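Local coordinates for protein putative L-alanine-DL-glutamate epimerase (Burkholderia xenovorans LB400, PDB 3SN4) that probably acts as a racemase or epimerase of the mandelate racemase/muconate lactonizing enzyme family, binding magnesium and here 2-oxoglutarate in its active site, at residues 122-127 against 341-346; 126-131 against 162-167; 268-273 against 293-298. All coordinates share one frame; numbering follows the deposited sequence.

Contact 1: residues 122-127 against 341-346; sequences YWSHCP and IMETDI. With AKG (2-oxoglutaric acid), chain C.
Y122 and E343 face each other across two parallel strand ends. The CA of E343 lies over one face of the Y122 ring, 3.9 Å from the centroid, a CH-pi contact displaced toward the rim. CB comes next to Y122 CZ and OH, and CG to S124 CB. CG stands anti to the backbone N (chi1 -180°) and the chain runs on extended, which carries the carboxylate past the ring toward the ligand. There OE2 receives S124 OG through its anti lone pair at 2.7 Å, and AKG O1 lies 2.7 Å from E343 OE2. The Y122 hydroxyl is hydrogen-bonded to K163.

The backbones pair in parallel, Y122 with E343 and W123 with T344; S124 N to T344 O (2.8 Å, 172°) is one bond of the second bridge. This pairing closes the (beta/alpha)7-beta barrel between its first and last strands, 118-123 and 342-344, with binding residues at their C-terminal ends. H125 bridges protein and ligand: ND1 meets D345 OD1 on its syn side at 2.7 Å, close to the ring plane, while NE2 donates to AKG O3 at 3.2 Å. On the other face of the sheet, I346 CB sits over the five-membered ring of W123, 3.6 Å from its centroid.

Contact 2: residues 126-131 against 162-167; sequences CPTWRI and IKTNIF. With AKG (2-oxoglutaric acid), chain C.
C126 N donates to K163 O at 2.8 Å, nearly straight at 173°, and this backbone bond prolongs the pairing of the first and second barrel strands, 118-123 and 161-168, into the loop after the first. It fixes the chain just ahead of the cis peptide bond that precedes P127, the N-cap residue of helix 128-132. A second polar link runs from T128 OG1 to N165 OD1, in the irregular stretch that interrupts strand 161-168; its modelled length of 2.5 Å is improbably short, so its detail is doubtful.

Apolar contacts flank these bonds. I131 CD1 is set over the centre of one face of the F167 ring, 3.7 Å from the centroid and 12° off the normal, a CH-pi contact with the methyl carbon above the ring centre. The rim of the same ring meets T128, whose CB lies in its plane. Farther back, C126 SG rests against I162 CG2 at 4.0 Å.

Of mixed character is P127 CD, a carbon placed against T164 OG1, a hydroxyl already satisfied by H202 of helix 193-210.

Ionic bonds lie on the far side of strand 161-168, where K163 turns the other way. A bend at chi3 (81°) helps bring NZ to AKG O2 at 2.7 Å, and NZ also forms a salt bridge with E245, a magnesium ligand. With K163 NZ shared between ligand and carboxylate, and N165 ND2 bonded to N221, the polar groups beside the bound 2-oxoglutarate are held from the protein side; the T128 bond, if real, would further fix which way the N165 amide faces.

Contact 3: residues 268-273 against 293-298; sequences CETLFG and TIWNGV. With NA (sodium ion), chain E; MG (magnesium ion), chain B; AKG (2-oxoglutaric acid), chain C.
The amide of N296 spans two peptide groups of the 268-273 loop, and this is the tightly fitted part of the contact. Its ND2 donates to L271 O at 3.0 Å along an almost straight line (173°), with the acceptor lying in the amide plane. Its OD1 takes the N-H of G273 at 3.0 Å, a more bent bond of 139°. Because one flat group serves both an acceptor and a donor on either side of F272, the amide's rotation is set, and the loop is held at L271 O and G273 N just where helix 273-282 begins. ND2 is also bonded to D292 O, which steadies the amide from its own side of the contact.

Next to it the rings of F272 and W295 are nearly parallel, with planes at 12°, but slid apart: the F272 centroid is 5.2 Å from that of the W295 six-membered ring and the two barely overlap.

The loose side is the hydrated margin. T270 O approaches the edge of the indole, 3.6 Å from W295 CZ3, and the same carbonyl oxygen binds a sodium ion at 2.8 Å. Two waters also bind this ion, with Y249 of the same chain and P78 of the second subunit, so the wet margin lies at a subunit junction.

The E269 side chain turns to the other metal, with only slight contact between its residue and W295: OE2 binds magnesium at 2.2 Å, together with D219, E245, a water and two oxygens of 2-oxoglutarate. D219 and E245 end the third and fourth barrel strands and E269 follows the fifth, the usual place of enolase-superfamily metal ligands.

The loop follows strand 265-267 and leads into helix 273-282, the short helix 293-296 follows strand 288-291, and helix 82-102 packs on F272 and W295 through E86.

All three contacts are largely buried and all reach the same 2-oxoglutarate. Contacts 1 and 2 are neighbours: their centres are 10 Å apart, they share C126 and P127, and the 118-123 and 161-168 strands meet directly where W123 O approaches K163 N at 3.0 Å. Contact 3 stands off, its centre about 18 Å from that of contact 1 and about 23 Å from that of contact 2. The chemistry follows the place: backbone pairing with carboxylate and histidine bonds in contact 1, backbone, CH-pi and lysine-ligand bonds in contact 2. In contact 3 a loop meets a short helix through amide bonds, supplies one ligand to each metal and touches the second subunit.

Contact 1: residues 122-127 against 341-346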
loop_
_atom_site.group_PDB
_atom_site.type_symbol
_atom_site.label_atom_id
_atom_site.label_comp_id
_atom_site.label_asym_id
_atom_site.label_seq_id
_atom_site.Cartn_x
_atom_site.Cartn_y
_atom_site.Cartn_z
ATOM N N TYR A 122 -8.696 -34.323 -15.713
ATOM C CA TYR A 122 -8.008 -34.186 -16.987
ATOM C C TYR A 122 -6.901 -35.226 -17.116
ATOM O O TYR A 122 -6.268 -35.614 -16.131
ATOM C CB TYR A 122 -7.455 -32.794 -17.201
ATOM C CG TYR A 122 -6.364 -32.352 -16.279
ATOM C CD1 TYR A 122 -5.021 -32.436 -16.658
ATOM C CD2 TYR A 122 -6.664 -31.769 -15.049
ATOM C CE1 TYR A 122 -4.000 -31.969 -15.812
ATOM C CE2 TYR A 122 -5.647 -31.311 -14.197
ATOM C CZ TYR A 122 -4.336 -31.404 -14.598
ATOM O OH TYR A 122 -3.374 -30.956 -13.757
ATOM N N TRP A 123 -6.681 -35.649 -18.349
ATOM C CA TRP A 123 -5.637 -36.610 -18.683
ATOM C C TRP A 123 -4.350 -35.834 -18.834
ATOM O O TRP A 123 -4.155 -35.104 -19.815
ATOM C CB TRP A 123 -5.995 -37.335 -19.970
ATOM C CG TRP A 123 -4.941 -38.267 -20.536
ATOM C CD1 TRP A 123 -3.629 -38.353 -20.191
ATOM C CD2 TRP A 123 -5.130 -39.184 -21.619
ATOM N NE1 TRP A 123 -2.990 -39.292 -20.968
ATOM C CE2 TRP A 123 -3.891 -39.811 -21.859
ATOM C CE3 TRP A 123 -6.233 -39.542 -22.401
ATOM C CZ2 TRP A 123 -3.719 -40.780 -22.860
ATOM C CZ3 TRP A 123 -6.068 -40.508 -23.389
ATOM C CH2 TRP A 123 -4.821 -41.120 -23.606
ATOM N N SER A 124 -3.501 -35.974 -17.828
ATOM C CA SER A 124 -2.316 -35.160 -17.710
ATOM C C SER A 124 -1.172 -35.797 -18.439
ATOM O O SER A 124 -1.225 -36.990 -18.772
ATOM C CB SER A 124 -1.951 -34.970 -16.240
ATOM O OG SER A 124 -0.951 -33.989 -16.162
ATOM N N HIS A 125 -0.139 -34.986 -18.705
ATOM C CA HIS A 125 1.044 -35.413 -19.464
ATOM C C HIS A 125 0.648 -36.111 -20.757
ATOM O O HIS A 125 1.118 -37.208 -21.059
ATOM C CB HIS A 125 1.917 -36.327 -18.597
ATOM C CG HIS A 125 2.433 -35.643 -17.384
ATOM N ND1 HIS A 125 1.838 -35.769 -16.149
ATOM C CD2 HIS A 125 3.443 -34.754 -17.232
ATOM C CE1 HIS A 125 2.477 -35.007 -15.279
ATOM N NE2 HIS A 125 3.455 -34.383 -15.911
ATOM N N CYS A 126 -0.231 -35.449 -21.502
ATOM C CA CYS A 126 -0.801 -35.978 -22.711
ATOM C C CYS A 126 -0.525 -34.974 -23.837
ATOM O O CYS A 126 -1.205 -33.930 -23.909
ATOM C CB CYS A 126 -2.307 -36.153 -22.494
ATOM S SG CYS A 126 -3.282 -36.578 -23.976
ATOM N N PRO A 127 0.432 -35.277 -24.746
ATOM C CA PRO A 127 1.173 -36.531 -24.970
ATOM C C PRO A 127 2.555 -36.604 -24.322
ATOM O O PRO A 127 3.381 -37.404 -24.744
ATOM C CB PRO A 127 1.309 -36.568 -26.490
ATOM C CG PRO A 127 1.275 -35.110 -26.925
ATOM C CD PRO A 127 0.794 -34.275 -25.762
ATOM N N ILE A 341 -10.992 -29.292 -10.628
ATOM C CA ILE A 341 -10.877 -30.493 -11.462
ATOM C C ILE A 341 -9.786 -31.363 -10.810
ATOM O O ILE A 341 -9.026 -30.863 -9.970
ATOM C CB ILE A 341 -10.471 -30.113 -12.909
ATOM C CG1 ILE A 341 -10.615 -31.292 -13.873
ATOM C CG2 ILE A 341 -9.051 -29.563 -12.937
ATOM C CD1 ILE A 341 -10.595 -30.861 -15.365
HETATM N N MSE A 342 -9.676 -32.635 -11.198
HETATM C CA MSE A 342 -8.585 -33.483 -10.721
HETATM C C MSE A 342 -7.654 -33.937 -11.824
HETATM O O MSE A 342 -8.084 -34.351 -12.907
HETATM C CB MSE A 342 -9.083 -34.735 -10.014
HETATM C CG MSE A 342 -7.880 -35.562 -9.421
HETATM SE SE MSE A 342 -8.543 -36.619 -8.098
HETATM C CE MSE A 342 -7.154 -38.039 -8.169
ATOM N N GLU A 343 -6.365 -33.872 -11.518
ATOM C CA GLU A 343 -5.324 -34.332 -12.433
ATOM C C GLU A 343 -5.210 -35.836 -12.335
ATOM O O GLU A 343 -5.259 -36.412 -11.257
ATOM C CB GLU A 343 -3.978 -33.747 -12.047
ATOM C CG GLU A 343 -2.828 -34.165 -12.951
ATOM C CD GLU A 343 -1.519 -33.463 -12.636
ATOM O OE1 GLU A 343 -1.342 -32.981 -11.487
ATOM O OE2 GLU A 343 -0.673 -33.384 -13.562
ATOM N N THR A 344 -5.009 -36.465 -13.468
ATOM C CA THR A 344 -4.644 -37.861 -13.445
ATOM C C THR A 344 -3.863 -38.246 -14.688
ATOM O O THR A 344 -4.148 -37.749 -15.757
ATOM C CB THR A 344 -5.879 -38.736 -13.284
ATOM O OG1 THR A 344 -5.452 -39.986 -12.747
ATOM C CG2 THR A 344 -6.614 -38.941 -14.611
ATOM N N ASP A 345 -2.889 -39.139 -14.526
ATOM C CA ASP A 345 -2.141 -39.697 -15.655
ATOM C C ASP A 345 -2.852 -40.952 -16.148
ATOM O O ASP A 345 -2.941 -41.964 -15.455
ATOM C CB ASP A 345 -0.701 -40.011 -15.270
ATOM C CG ASP A 345 0.163 -38.749 -15.045
ATOM O OD1 ASP A 345 -0.037 -37.692 -15.709
ATOM O OD2 ASP A 345 1.108 -38.841 -14.220
ATOM N N ILE A 346 -3.373 -40.900 -17.355
ATOM C CA ILE A 346 -4.127 -42.025 -17.858
ATOM C C ILE A 346 -3.179 -43.064 -18.463
ATOM O O ILE A 346 -3.471 -44.259 -18.452
ATOM C CB ILE A 346 -5.248 -41.537 -18.812
ATOM C CG1 ILE A 346 -6.256 -40.686 -17.999
ATOM C CG2 ILE A 346 -5.982 -42.721 -19.511
ATOM C CD1 ILE A 346 -7.090 -41.505 -17.027
HETATM C C1 AKG C . 2.201 -31.584 -13.059
HETATM O O1 AKG C . 1.825 -32.783 -12.909
HETATM O O2 AKG C . 1.351 -30.658 -13.246
HETATM C C2 AKG C . 3.645 -31.232 -12.983
HETATM O O5 AKG C . 4.028 -30.104 -13.286
HETATM C C3 AKG C . 4.707 -32.171 -12.462
HETATM C C4 AKG C . 5.533 -33.000 -13.464
HETATM C C5 AKG C . 6.254 -32.352 -14.634
HETATM O O3 AKG C . 5.553 -32.001 -15.614
HETATM O O4 AKG C . 7.516 -32.249 -14.613
#

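Contact 2: residues 126-131 against 162-167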
loop_
_atom_site.group_PDB
_atom_site.type_symbol
_atom_site.label_atom_id
_atom_site.label_comp_id
_atom_site.label_asym_id
_atom_site.label_seq_id
_atom_site.Cartn_x
_atom_site.Cartn_y
_atom_site.Cartn_z
ATOM N N CYS A 126 -0.231 -35.449 -21.502
ATOM C CA CYS A 126 -0.801 -35.978 -22.711
ATOM C C CYS A 126 -0.525 -34.974 -23.837
ATOM O O CYS A 126 -1.205 -33.930 -23.909
ATOM C CB CYS A 126 -2.307 -36.153 -22.494
ATOM S SG CYS A 126 -3.282 -36.578 -23.976
ATOM N N PRO A 127 0.432 -35.277 -24.746
ATOM C CA PRO A 127 1.173 -36.531 -24.970
ATOM C C PRO A 127 2.555 -36.604 -24.322
ATOM O O PRO A 127 3.381 -37.404 -24.744
ATOM C CB PRO A 127 1.309 -36.568 -26.490
ATOM C CG PRO A 127 1.275 -35.110 -26.925
ATOM C CD PRO A 127 0.794 -34.275 -25.762
ATOM N N THR A 128 2.783 -35.804 -23.284
ATOM C CA THR A 128 4.089 -35.709 -22.642
ATOM C C THR A 128 4.749 -37.053 -22.288
ATOM O O THR A 128 5.924 -37.256 -22.590
ATOM C CB THR A 128 3.999 -34.821 -21.389
ATOM O OG1 THR A 128 3.272 -33.623 -21.733
ATOM C CG2 THR A 128 5.414 -34.501 -20.851
ATOM N N TRP A 129 4.001 -37.958 -21.666
ATOM C CA TRP A 129 4.552 -39.250 -21.262
ATOM C C TRP A 129 4.952 -40.099 -22.496
ATOM O O TRP A 129 6.002 -40.772 -22.502
ATOM C CB TRP A 129 3.530 -40.011 -20.404
ATOM C CG TRP A 129 3.544 -39.778 -18.862
ATOM C CD1 TRP A 129 2.775 -40.469 -17.939
ATOM C CD2 TRP A 129 4.342 -38.859 -18.093
ATOM N NE1 TRP A 129 3.039 -40.033 -16.672
ATOM C CE2 TRP A 129 3.982 -39.041 -16.727
ATOM C CE3 TRP A 129 5.301 -37.888 -18.415
ATOM C CZ2 TRP A 129 4.551 -38.296 -15.688
ATOM C CZ3 TRP A 129 5.870 -37.147 -17.380
ATOM C CH2 TRP A 129 5.483 -37.348 -16.031
ATOM N N ARG A 130 4.128 -40.056 -23.544
ATOM C CA ARG A 130 4.404 -40.849 -24.749
ATOM C C ARG A 130 5.594 -40.315 -25.552
ATOM O O ARG A 130 6.178 -41.052 -26.348
ATOM C CB ARG A 130 3.165 -40.954 -25.643
ATOM C CG ARG A 130 2.013 -41.663 -24.963
ATOM C CD ARG A 130 0.787 -41.792 -25.860
ATOM N NE ARG A 130 -0.330 -42.380 -25.126
ATOM C CZ ARG A 130 -1.490 -42.758 -25.669
ATOM N NH1 ARG A 130 -1.719 -42.626 -26.975
ATOM N NH2 ARG A 130 -2.423 -43.304 -24.900
ATOM N N ILE A 131 5.962 -39.052 -25.322
ATOM C CA ILE A 131 7.115 -38.429 -26.009
ATOM C C ILE A 131 8.396 -38.624 -25.191
ATOM O O ILE A 131 9.435 -39.054 -25.716
ATOM C CB ILE A 131 6.888 -36.906 -26.255
ATOM C CG1 ILE A 131 5.678 -36.674 -27.166
ATOM C CG2 ILE A 131 8.135 -36.247 -26.851
ATOM C CD1 ILE A 131 5.176 -35.251 -27.197
ATOM N N ILE A 162 -7.297 -32.378 -21.436
ATOM C CA ILE A 162 -5.954 -32.946 -21.540
ATOM C C ILE A 162 -4.925 -31.849 -21.207
ATOM O O ILE A 162 -5.203 -30.663 -21.403
ATOM C CB ILE A 162 -5.670 -33.534 -22.963
ATOM C CG1 ILE A 162 -5.645 -32.450 -24.031
ATOM C CG2 ILE A 162 -6.684 -34.623 -23.322
ATOM C CD1 ILE A 162 -5.411 -32.995 -25.428
ATOM N N LYS A 163 -3.764 -32.248 -20.685
ATOM C CA LYS A 163 -2.683 -31.292 -20.378
ATOM C C LYS A 163 -1.374 -31.695 -21.029
ATOM O O LYS A 163 -0.914 -32.831 -20.856
ATOM C CB LYS A 163 -2.467 -31.136 -18.871
ATOM C CG LYS A 163 -1.611 -29.915 -18.530
ATOM C CD LYS A 163 -1.618 -29.536 -17.049
ATOM C CE LYS A 163 -0.643 -30.406 -16.227
ATOM N NZ LYS A 163 -0.852 -30.255 -14.751
ATOM N N THR A 164 -0.754 -30.746 -21.728
ATOM C CA THR A 164 0.533 -30.949 -22.383
ATOM C C THR A 164 1.567 -29.992 -21.820
ATOM O O THR A 164 1.256 -29.139 -20.970
ATOM C CB THR A 164 0.405 -30.751 -23.894
ATOM O OG1 THR A 164 1.588 -31.232 -24.555
ATOM C CG2 THR A 164 0.136 -29.285 -24.236
ATOM N N ASN A 165 2.800 -30.157 -22.275
ATOM C CA ASN A 165 3.939 -29.347 -21.825
ATOM C C ASN A 165 4.606 -28.686 -23.041
ATOM O O ASN A 165 3.911 -28.380 -23.987
ATOM C CB ASN A 165 4.903 -30.202 -21.008
ATOM C CG ASN A 165 4.226 -30.861 -19.845
ATOM O OD1 ASN A 165 3.540 -31.881 -20.009
ATOM N ND2 ASN A 165 4.419 -30.304 -18.648
ATOM N N ILE A 166 5.915 -28.429 -23.007
ATOM C CA ILE A 166 6.595 -27.721 -24.085
ATOM C C ILE A 166 7.506 -28.699 -24.812
ATOM O O ILE A 166 8.282 -29.415 -24.162
ATOM C CB ILE A 166 7.447 -26.522 -23.559
ATOM C CG1 ILE A 166 6.671 -25.665 -22.531
ATOM C CG2 ILE A 166 7.901 -25.649 -24.716
ATOM C CD1 ILE A 166 7.576 -24.748 -21.639
ATOM N N PHE A 167 7.411 -28.706 -26.144
ATOM C CA PHE A 167 8.151 -29.638 -27.016
ATOM C C PHE A 167 8.726 -28.939 -28.225
ATOM O O PHE A 167 8.106 -28.019 -28.762
ATOM C CB PHE A 167 7.241 -30.783 -27.483
ATOM C CG PHE A 167 6.723 -31.596 -26.348
ATOM C CD1 PHE A 167 7.495 -32.595 -25.805
ATOM C CD2 PHE A 167 5.504 -31.317 -25.781
ATOM C CE1 PHE A 167 7.042 -33.318 -24.734
ATOM C CE2 PHE A 167 5.056 -32.028 -24.705
ATOM C CZ PHE A 167 5.830 -33.017 -24.177
HETATM C C1 AKG C . 2.201 -31.584 -13.059
HETATM O O1 AKG C . 1.825 -32.783 -12.909
HETATM O O2 AKG C . 1.351 -30.658 -13.246
HETATM C C2 AKG C . 3.645 -31.232 -12.983
HETATM O O5 AKG C . 4.028 -30.104 -13.286
HETATM C C3 AKG C . 4.707 -32.171 -12.462
HETATM C C4 AKG C . 5.533 -33.000 -13.464
HETATM C C5 AKG C . 6.254 -32.352 -14.634
HETATM O O3 AKG C . 5.553 -32.001 -15.614
HETATM O O4 AKG C . 7.516 -32.249 -14.613
#

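Contact 3: residues 268-273 against 293-298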
loop_
_atom_site.group_PDB
_atom_site.type_symbol
_atom_site.label_atom_id
_atom_site.label_comp_id
_atom_site.label_asym_id
_atom_site.label_seq_id
_atom_site.Cartn_x
_atom_site.Cartn_y
_atom_site.Cartn_z
ATOM N N CYS A 268 1.227 -23.116 -7.864
ATOM C CA CYS A 268 1.340 -23.469 -6.441
ATOM C C CYS A 268 1.613 -24.939 -6.104
ATOM O O CYS A 268 1.649 -25.269 -4.924
ATOM C CB CYS A 268 0.132 -23.031 -5.651
ATOM S SG CYS A 268 -0.351 -21.288 -5.903
ATOM N N GLU A 269 1.800 -25.802 -7.100
ATOM C CA GLU A 269 1.927 -27.245 -6.857
ATOM C C GLU A 269 3.096 -27.608 -5.960
ATOM O O GLU A 269 3.145 -28.712 -5.393
ATOM C CB GLU A 269 2.019 -28.037 -8.179
ATOM C CG GLU A 269 3.385 -28.019 -8.862
ATOM C CD GLU A 269 3.395 -28.634 -10.263
ATOM O OE1 GLU A 269 4.492 -29.065 -10.694
ATOM O OE2 GLU A 269 2.336 -28.686 -10.940
ATOM N N THR A 270 4.083 -26.724 -5.870
ATOM C CA THR A 270 5.265 -27.024 -5.073
ATOM C C THR A 270 5.238 -26.367 -3.712
ATOM O O THR A 270 6.225 -26.444 -2.999
ATOM C CB THR A 270 6.604 -26.623 -5.816
ATOM O OG1 THR A 270 6.673 -25.206 -5.984
ATOM C CG2 THR A 270 6.718 -27.324 -7.171
ATOM N N LEU A 271 4.135 -25.739 -3.327
ATOM C CA LEU A 271 4.109 -24.950 -2.115
ATOM C C LEU A 271 3.573 -25.722 -0.925
ATOM O O LEU A 271 2.724 -26.622 -1.081
ATOM C CB LEU A 271 3.246 -23.720 -2.327
ATOM C CG LEU A 271 3.654 -22.762 -3.429
ATOM C CD1 LEU A 271 2.742 -21.527 -3.350
ATOM C CD2 LEU A 271 5.116 -22.375 -3.309
ATOM N N PHE A 272 4.031 -25.320 0.262
ATOM C CA PHE A 272 3.666 -25.966 1.540
ATOM C C PHE A 272 2.969 -25.047 2.540
ATOM O O PHE A 272 3.541 -24.051 2.984
ATOM C CB PHE A 272 4.919 -26.504 2.241
ATOM C CG PHE A 272 5.645 -27.590 1.480
ATOM C CD1 PHE A 272 5.412 -28.923 1.763
ATOM C CD2 PHE A 272 6.588 -27.267 0.504
ATOM C CE1 PHE A 272 6.094 -29.898 1.071
ATOM C CE2 PHE A 272 7.249 -28.250 -0.191
ATOM C CZ PHE A 272 7.004 -29.558 0.104
ATOM N N GLY A 273 1.749 -25.413 2.933
ATOM C CA GLY A 273 1.028 -24.737 4.008
ATOM C C GLY A 273 0.366 -23.449 3.593
ATOM O O GLY A 273 0.752 -22.845 2.610
ATOM N N THR A 293 -1.189 -32.619 -2.122
ATOM C CA THR A 293 -1.611 -33.238 -0.893
ATOM C C THR A 293 -0.707 -34.427 -0.540
ATOM O O THR A 293 -0.642 -34.835 0.630
ATOM C CB THR A 293 -3.066 -33.751 -0.996
ATOM O OG1 THR A 293 -3.061 -35.015 -1.662
ATOM C CG2 THR A 293 -3.972 -32.767 -1.746
ATOM N N ILE A 294 -0.032 -34.990 -1.542
ATOM C CA ILE A 294 0.970 -36.056 -1.324
ATOM C C ILE A 294 2.158 -35.469 -0.536
ATOM O O ILE A 294 2.657 -36.076 0.407
ATOM C CB ILE A 294 1.482 -36.643 -2.673
ATOM C CG1 ILE A 294 0.326 -37.153 -3.536
ATOM C CG2 ILE A 294 2.518 -37.779 -2.477
ATOM C CD1 ILE A 294 -0.659 -38.085 -2.795
ATOM N N TRP A 295 2.603 -34.293 -0.957
ATOM C CA TRP A 295 3.617 -33.519 -0.280
ATOM C C TRP A 295 3.170 -32.937 1.069
ATOM O O TRP A 295 3.896 -33.032 2.086
ATOM C CB TRP A 295 4.022 -32.356 -1.208
ATOM C CG TRP A 295 4.992 -32.728 -2.229
ATOM C CD1 TRP A 295 5.238 -33.987 -2.746
ATOM C CD2 TRP A 295 5.894 -31.847 -2.865
ATOM N NE1 TRP A 295 6.241 -33.909 -3.682
ATOM C CE2 TRP A 295 6.658 -32.608 -3.776
ATOM C CE3 TRP A 295 6.130 -30.473 -2.765
ATOM C CZ2 TRP A 295 7.671 -32.045 -4.553
ATOM C CZ3 TRP A 295 7.125 -29.921 -3.557
ATOM C CH2 TRP A 295 7.883 -30.707 -4.427
ATOM N N ASN A 296 2.011 -32.277 1.073
ATOM C CA ASN A 296 1.569 -31.544 2.265
ATOM C C ASN A 296 1.001 -32.446 3.321
ATOM O O ASN A 296 1.072 -32.132 4.503
ATOM C CB ASN A 296 0.538 -30.474 1.916
ATOM C CG ASN A 296 1.176 -29.178 1.491
ATOM O OD1 ASN A 296 1.507 -28.316 2.327
ATOM N ND2 ASN A 296 1.371 -29.027 0.184
ATOM N N GLY A 297 0.455 -33.582 2.900
ATOM C CA GLY A 297 -0.493 -34.327 3.732
ATOM C C GLY A 297 -1.909 -33.845 3.498
ATOM O O GLY A 297 -2.150 -32.640 3.383
ATOM N N VAL A 298 -2.855 -34.773 3.432
ATOM C CA VAL A 298 -4.251 -34.415 3.114
ATOM C C VAL A 298 -4.898 -33.542 4.199
ATOM O O VAL A 298 -5.668 -32.639 3.870
ATOM C CB VAL A 298 -5.101 -35.682 2.772
ATOM C CG1 VAL A 298 -6.613 -35.407 2.850
ATOM C CG2 VAL A 298 -4.708 -36.231 1.406
HETATM NA NA NA E . 8.757 -25.378 -2.988
HETATM MG MG MG B . 2.456 -28.681 -13.132
HETATM C C1 AKG C . 2.201 -31.584 -13.059
HETATM O O1 AKG C . 1.825 -32.783 -12.909
HETATM O O2 AKG C . 1.351 -30.658 -13.246
HETATM C C2 AKG C . 3.645 -31.232 -12.983
HETATM O O5 AKG C . 4.028 -30.104 -13.286
HETATM C C3 AKG C . 4.707 -32.171 -12.462
HETATM C C4 AKG C . 5.533 -33.000 -13.464
HETATM C C5 AKG C . 6.254 -32.352 -14.634
HETATM O O3 AKG C . 5.553 -32.001 -15.614
HETATM O O4 AKG C . 7.516 -32.249 -14.613
HETATM O O HOH W 1 3.579 -26.978 -13.057
HETATM O O HOH W 2 10.180 -26.239 -1.144
HETATM O O HOH W 3 8.315 -23.302 -1.528
#